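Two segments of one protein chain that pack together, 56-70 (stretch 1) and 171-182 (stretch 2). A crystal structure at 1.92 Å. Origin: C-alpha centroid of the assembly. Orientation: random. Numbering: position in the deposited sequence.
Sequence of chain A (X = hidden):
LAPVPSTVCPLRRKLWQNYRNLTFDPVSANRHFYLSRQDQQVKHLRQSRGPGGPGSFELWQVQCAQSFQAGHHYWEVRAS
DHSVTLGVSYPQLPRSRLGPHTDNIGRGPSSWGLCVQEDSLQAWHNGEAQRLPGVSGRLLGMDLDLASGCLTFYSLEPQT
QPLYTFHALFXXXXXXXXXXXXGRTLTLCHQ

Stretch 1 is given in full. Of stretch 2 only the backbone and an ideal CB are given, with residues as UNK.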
# COMPACT_ATOMS: atom_id res chain seq x y z
N SER A 56 0.61 -15.68 -8.40
CA SER A 56 0.17 -14.37 -8.81
C SER A 56 -1.23 -14.11 -8.27
O SER A 56 -2.07 -15.01 -8.23
CB SER A 56 0.18 -14.24 -10.34
OG SER A 56 -0.53 -15.29 -10.95
N PHE A 57 -1.45 -12.88 -7.81
CA PHE A 57 -2.78 -12.47 -7.36
C PHE A 57 -3.77 -12.54 -8.51
O PHE A 57 -3.51 -12.01 -9.60
CB PHE A 57 -2.73 -11.05 -6.79
CG PHE A 57 -2.25 -10.96 -5.36
CD1 PHE A 57 -3.11 -11.25 -4.31
CD2 PHE A 57 -0.97 -10.51 -5.07
CE1 PHE A 57 -2.71 -11.15 -3.00
CE2 PHE A 57 -0.55 -10.40 -3.75
CZ PHE A 57 -1.41 -10.72 -2.71
N GLU A 58 -4.90 -13.22 -8.27
CA GLU A 58 -6.06 -13.11 -9.16
C GLU A 58 -6.83 -11.83 -8.88
O GLU A 58 -7.42 -11.23 -9.80
CB GLU A 58 -6.97 -14.33 -8.99
CG GLU A 58 -6.32 -15.65 -9.37
CD GLU A 58 -7.22 -16.85 -9.15
OE1 GLU A 58 -8.36 -16.68 -8.67
OE2 GLU A 58 -6.77 -17.98 -9.46
N LEU A 59 -6.85 -11.41 -7.62
CA LEU A 59 -7.24 -10.07 -7.25
C LEU A 59 -6.37 -9.06 -7.99
O LEU A 59 -5.32 -9.40 -8.53
CB LEU A 59 -7.07 -9.90 -5.75
CG LEU A 59 -7.90 -10.99 -5.04
CD1 LEU A 59 -7.46 -11.14 -3.59
CD2 LEU A 59 -9.37 -10.70 -5.12
N TRP A 60 -6.80 -7.81 -8.00
CA TRP A 60 -6.03 -6.76 -8.68
C TRP A 60 -4.98 -6.22 -7.72
O TRP A 60 -5.01 -5.05 -7.32
CB TRP A 60 -6.97 -5.66 -9.18
CG TRP A 60 -7.92 -6.15 -10.21
CD1 TRP A 60 -7.77 -7.24 -10.99
CD2 TRP A 60 -9.18 -5.56 -10.57
NE1 TRP A 60 -8.86 -7.38 -11.83
CE2 TRP A 60 -9.74 -6.36 -11.58
CE3 TRP A 60 -9.89 -4.43 -10.13
CZ2 TRP A 60 -10.98 -6.07 -12.18
CZ3 TRP A 60 -11.13 -4.15 -10.72
CH2 TRP A 60 -11.65 -4.97 -11.73
N GLN A 61 -4.01 -7.08 -7.37
CA GLN A 61 -3.08 -6.80 -6.28
C GLN A 61 -1.65 -7.20 -6.62
O GLN A 61 -1.38 -7.99 -7.54
CB GLN A 61 -3.50 -7.49 -4.96
CG GLN A 61 -4.82 -6.93 -4.41
CD GLN A 61 -5.39 -7.69 -3.23
OE1 GLN A 61 -4.73 -8.52 -2.58
NE2 GLN A 61 -6.64 -7.44 -2.95
N VAL A 62 -0.72 -6.63 -5.85
CA VAL A 62 0.70 -6.97 -5.95
C VAL A 62 1.29 -6.65 -4.59
O VAL A 62 0.85 -5.70 -3.93
CB VAL A 62 1.39 -6.17 -7.07
CG1 VAL A 62 1.19 -4.68 -6.84
CG2 VAL A 62 2.90 -6.52 -7.15
N GLN A 63 2.28 -7.44 -4.16
CA GLN A 63 2.95 -7.20 -2.88
C GLN A 63 4.41 -6.83 -3.12
O GLN A 63 4.92 -6.88 -4.24
CB GLN A 63 2.86 -8.43 -1.96
CG GLN A 63 3.70 -9.61 -2.46
CD GLN A 63 3.57 -10.86 -1.58
OE1 GLN A 63 2.76 -10.91 -0.66
NE2 GLN A 63 4.40 -11.87 -1.87
N CYS A 64 5.08 -6.41 -2.05
CA CYS A 64 6.48 -6.01 -2.16
C CYS A 64 7.39 -7.17 -1.79
O CYS A 64 6.97 -8.17 -1.21
CB CYS A 64 6.78 -4.81 -1.27
SG CYS A 64 6.07 -3.26 -1.87
N ALA A 65 8.66 -7.02 -2.13
CA ALA A 65 9.66 -8.02 -1.82
C ALA A 65 10.22 -7.88 -0.41
O ALA A 65 11.12 -8.64 -0.05
CB ALA A 65 10.81 -7.94 -2.82
N GLN A 66 9.74 -6.93 0.37
CA GLN A 66 10.24 -6.71 1.73
C GLN A 66 9.17 -7.08 2.75
O GLN A 66 7.98 -6.89 2.49
CB GLN A 66 10.64 -5.24 1.94
CG GLN A 66 11.84 -4.81 1.08
CD GLN A 66 11.47 -4.53 -0.38
OE1 GLN A 66 10.33 -4.13 -0.69
NE2 GLN A 66 12.41 -4.76 -1.27
N SER A 67 9.60 -7.58 3.91
CA SER A 67 8.70 -7.85 5.04
C SER A 67 9.29 -7.27 6.32
O SER A 67 10.51 -7.08 6.44
CB SER A 67 8.52 -9.36 5.22
OG SER A 67 7.87 -9.91 4.09
N PHE A 68 8.43 -7.04 7.34
CA PHE A 68 8.88 -6.34 8.55
C PHE A 68 8.42 -7.06 9.82
O PHE A 68 7.27 -7.50 9.89
CB PHE A 68 8.38 -4.88 8.51
CG PHE A 68 8.83 -4.15 7.26
CD1 PHE A 68 10.11 -3.60 7.18
CD2 PHE A 68 8.01 -4.09 6.13
CE1 PHE A 68 10.57 -2.97 6.03
CE2 PHE A 68 8.46 -3.46 4.96
CZ PHE A 68 9.75 -2.91 4.91
N GLN A 69 9.29 -7.19 10.84
CA GLN A 69 8.80 -7.96 11.99
C GLN A 69 9.03 -7.35 13.38
O GLN A 69 8.28 -7.62 14.32
CB GLN A 69 9.39 -9.36 11.97
CG GLN A 69 8.92 -10.28 13.11
CD GLN A 69 9.78 -11.52 13.22
OE1 GLN A 69 10.41 -11.78 14.25
NE2 GLN A 69 9.86 -12.25 12.14
N ALA A 70 10.05 -6.55 13.54
CA ALA A 70 10.16 -5.76 14.74
C ALA A 70 10.61 -4.40 14.25
O ALA A 70 10.65 -4.17 13.04
CB ALA A 70 11.13 -6.42 15.73
N UNK A 171 1.85 -10.55 14.99
CA UNK A 171 2.47 -11.81 15.41
C UNK A 171 3.10 -12.62 14.27
O UNK A 171 3.49 -13.78 14.50
CB UNK A 171 1.42 -12.67 16.11
N UNK A 172 3.21 -12.04 13.09
CA UNK A 172 3.91 -12.58 11.94
C UNK A 172 4.52 -11.40 11.22
O UNK A 172 4.09 -10.26 11.43
CB UNK A 172 2.99 -13.39 11.03
N UNK A 173 5.52 -11.63 10.35
CA UNK A 173 6.03 -10.55 9.50
C UNK A 173 4.96 -9.97 8.60
O UNK A 173 4.07 -10.68 8.13
CB UNK A 173 7.19 -11.05 8.65
N UNK A 174 5.05 -8.66 8.36
CA UNK A 174 4.09 -7.93 7.53
C UNK A 174 4.72 -7.56 6.20
O UNK A 174 5.84 -7.02 6.16
CB UNK A 174 3.59 -6.67 8.25
N UNK A 175 4.01 -7.85 5.12
CA UNK A 175 4.46 -7.51 3.77
C UNK A 175 3.56 -6.44 3.19
O UNK A 175 2.34 -6.61 3.21
CB UNK A 175 4.48 -8.74 2.87
N UNK A 176 4.10 -5.32 2.68
CA UNK A 176 3.25 -4.33 2.01
C UNK A 176 2.52 -4.96 0.83
O UNK A 176 3.08 -5.77 0.08
CB UNK A 176 4.08 -3.14 1.54
N UNK A 177 1.25 -4.55 0.64
CA UNK A 177 0.42 -5.11 -0.41
C UNK A 177 -0.54 -4.02 -0.89
O UNK A 177 -0.94 -3.15 -0.11
CB UNK A 177 -0.34 -6.34 0.08
N UNK A 178 -0.85 -4.04 -2.18
CA UNK A 178 -1.55 -2.93 -2.84
C UNK A 178 -2.62 -3.45 -3.79
O UNK A 178 -2.45 -4.50 -4.42
CB UNK A 178 -0.56 -2.05 -3.60
N UNK A 179 -3.70 -2.68 -3.94
CA UNK A 179 -4.76 -2.94 -4.91
C UNK A 179 -4.86 -1.74 -5.85
O UNK A 179 -4.72 -0.59 -5.41
CB UNK A 179 -6.10 -3.21 -4.21
N UNK A 180 -5.08 -2.01 -7.13
CA UNK A 180 -5.12 -0.97 -8.16
C UNK A 180 -6.28 -1.22 -9.11
O UNK A 180 -6.33 -2.27 -9.76
CB UNK A 180 -3.80 -0.92 -8.93
N UNK A 181 -7.13 -0.22 -9.27
CA UNK A 181 -8.10 -0.23 -10.36
C UNK A 181 -7.38 -0.18 -11.71
O UNK A 181 -6.21 0.20 -11.79
CB UNK A 181 -9.07 0.95 -10.23
N UNK A 182 -8.07 -0.58 -12.78
CA UNK A 182 -7.46 -0.49 -14.10
C UNK A 182 -7.09 0.96 -14.42
O UNK A 182 -7.87 1.88 -14.15
CB UNK A 182 -8.41 -1.05 -15.17

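Positions 171 and 172 open the segment with CA-to-CB pointing away and no atom of stretch 1 within 5.5 Å of either ideal CB. Stretch 1 sets no demand there, and polar residues are among many that would fit. They are Asn171 and Gln172; one water donates to Gln172 O (2.7 Å) and to Phe68 O (2.9 Å).

At 173, phi is -60° and the ideal CB lies 4.0 Å from Ser67 CB. The backbone N makes no hydrogen bond to stretch 1, so proline is allowed, as are small residues. It is Pro173, whose CG lies 3.5 Å from Gln69 NE2.

Position 174 is bridged through its backbone: its N donates to Phe68 O (2.9 Å), and Phe68 N donates to its O (2.8 Å). A free NH is required, excluding proline, but the sideways CB leaves many choices. It is Leu174, whose side chain comes no nearer to stretch 1 than 4.1 Å (CB to Phe68 O).

At 175 the ideal CB is 3.8 Å from Ser67 OG. A short hydroxyl or other polar group would suit. Thr175 places OG1 2.7 Å from Ser67 OG, a hydrogen bond in which either could donate, while CG2 lies 3.4 Å from Cys64 O.

Position 176 has phi -58°, and its O accepts from Cys64 N (3.0 Å). With Cys64 SG 3.9 Å from the ideal CB, a compact apolar residue or proline fits. Pro176 sets CG 3.9 Å from Phe68 CE2, at the ring edge.

At 177 the CB shares a face with Gln61 and Gln63, 4.3 Å from Gln63 CB, with Phe57 CZ at 5.3 Å. A branched aliphatic residue would bridge that gap; Val177 CG2 reaches Phe57 CZ at 4.0 Å.

Position 178 pairs with Val62 by two hydrogen bonds, 178 N to Val62 O (3.0 Å) and Val62 N to 178 O (3.1 Å). Its CB joins the Val62 face, suiting apolar or aromatic residues. Phe178 presents its ring edge to Cys64, CE2 to SG 3.7 Å.

At 179 the CB returns to the Gln61 face, 3.9 Å from Gln61 CG. A large or aliphatic residue could cover it; Trp179 also brings CD1 to 3.8 Å from Trp60 CB.

Position 180 donates its N to Trp60 O (3.0 Å). The CB is sideways, 4.6 Å from Trp60 O, but an apolar chain whose end comes nearer would suit; Leu180 CD1 lies 4.4 Å from Val62 CG1.

At 181 CB points away, yet a long apolar chain could reach the Trp60 ring; Leu181 CD1 meets CZ3 of Trp60 at 3.7 Å. At 182 no atom of stretch 1 lies within 5.5 Å of the ideal CB, so stretch 1 sets no demand; it is Glu182.

Stretch 2 171-182: NQPLTPVFWLLE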
# COMPACT_ATOMS: atom_id res chain seq x y z
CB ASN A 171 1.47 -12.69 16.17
CG ASN A 171 0.30 -13.16 15.30
OD1 ASN A 171 0.27 -12.97 14.08
ND2 ASN A 171 -0.67 -13.81 15.94
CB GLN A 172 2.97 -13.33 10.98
CG GLN A 172 2.78 -14.78 11.33
CD GLN A 172 1.79 -15.48 10.45
OE1 GLN A 172 0.58 -15.21 10.48
NE2 GLN A 172 2.30 -16.37 9.60
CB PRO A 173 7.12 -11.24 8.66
CG PRO A 173 7.57 -12.42 9.52
CD PRO A 173 6.27 -12.89 10.17
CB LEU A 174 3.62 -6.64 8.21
CG LEU A 174 2.81 -6.84 9.46
CD1 LEU A 174 2.84 -5.56 10.25
CD2 LEU A 174 1.36 -7.18 9.06
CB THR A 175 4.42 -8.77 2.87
OG1 THR A 175 5.25 -9.80 3.43
CG2 THR A 175 4.95 -8.44 1.49
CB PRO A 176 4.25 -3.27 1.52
CG PRO A 176 5.47 -3.43 2.42
CD PRO A 176 5.53 -4.91 2.71
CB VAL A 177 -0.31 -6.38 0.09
CG1 VAL A 177 -1.21 -6.06 1.30
CG2 VAL A 177 -1.10 -7.04 -1.05
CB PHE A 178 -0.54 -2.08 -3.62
CG PHE A 178 0.56 -1.53 -2.75
CD1 PHE A 178 0.38 -0.34 -2.07
CD2 PHE A 178 1.75 -2.23 -2.58
CE1 PHE A 178 1.36 0.18 -1.25
CE2 PHE A 178 2.75 -1.74 -1.75
CZ PHE A 178 2.55 -0.52 -1.07
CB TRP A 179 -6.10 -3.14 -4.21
CG TRP A 179 -7.30 -3.22 -5.12
CD1 TRP A 179 -7.78 -4.32 -5.74
CD2 TRP A 179 -8.19 -2.14 -5.46
NE1 TRP A 179 -8.94 -4.00 -6.46
CE2 TRP A 179 -9.20 -2.66 -6.30
CE3 TRP A 179 -8.23 -0.77 -5.14
CZ2 TRP A 179 -10.23 -1.87 -6.83
CZ3 TRP A 179 -9.25 0.02 -5.66
CH2 TRP A 179 -10.23 -0.54 -6.49
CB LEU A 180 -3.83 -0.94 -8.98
CG LEU A 180 -2.49 -0.52 -8.39
CD1 LEU A 180 -1.87 -1.68 -7.61
CD2 LEU A 180 -1.62 -0.08 -9.56
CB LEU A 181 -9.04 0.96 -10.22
CG LEU A 181 -10.36 0.79 -10.97
CD1 LEU A 181 -11.01 -0.45 -10.45
CD2 LEU A 181 -11.23 2.01 -10.78
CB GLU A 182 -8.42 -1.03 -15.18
CG GLU A 182 -7.94 -0.83 -16.61
CD GLU A 182 -9.00 -1.23 -17.65
OE1 GLU A 182 -9.20 -0.48 -18.63
OE2 GLU A 182 -9.62 -2.30 -17.47
O HOH W 1 5.28 -7.89 11.91
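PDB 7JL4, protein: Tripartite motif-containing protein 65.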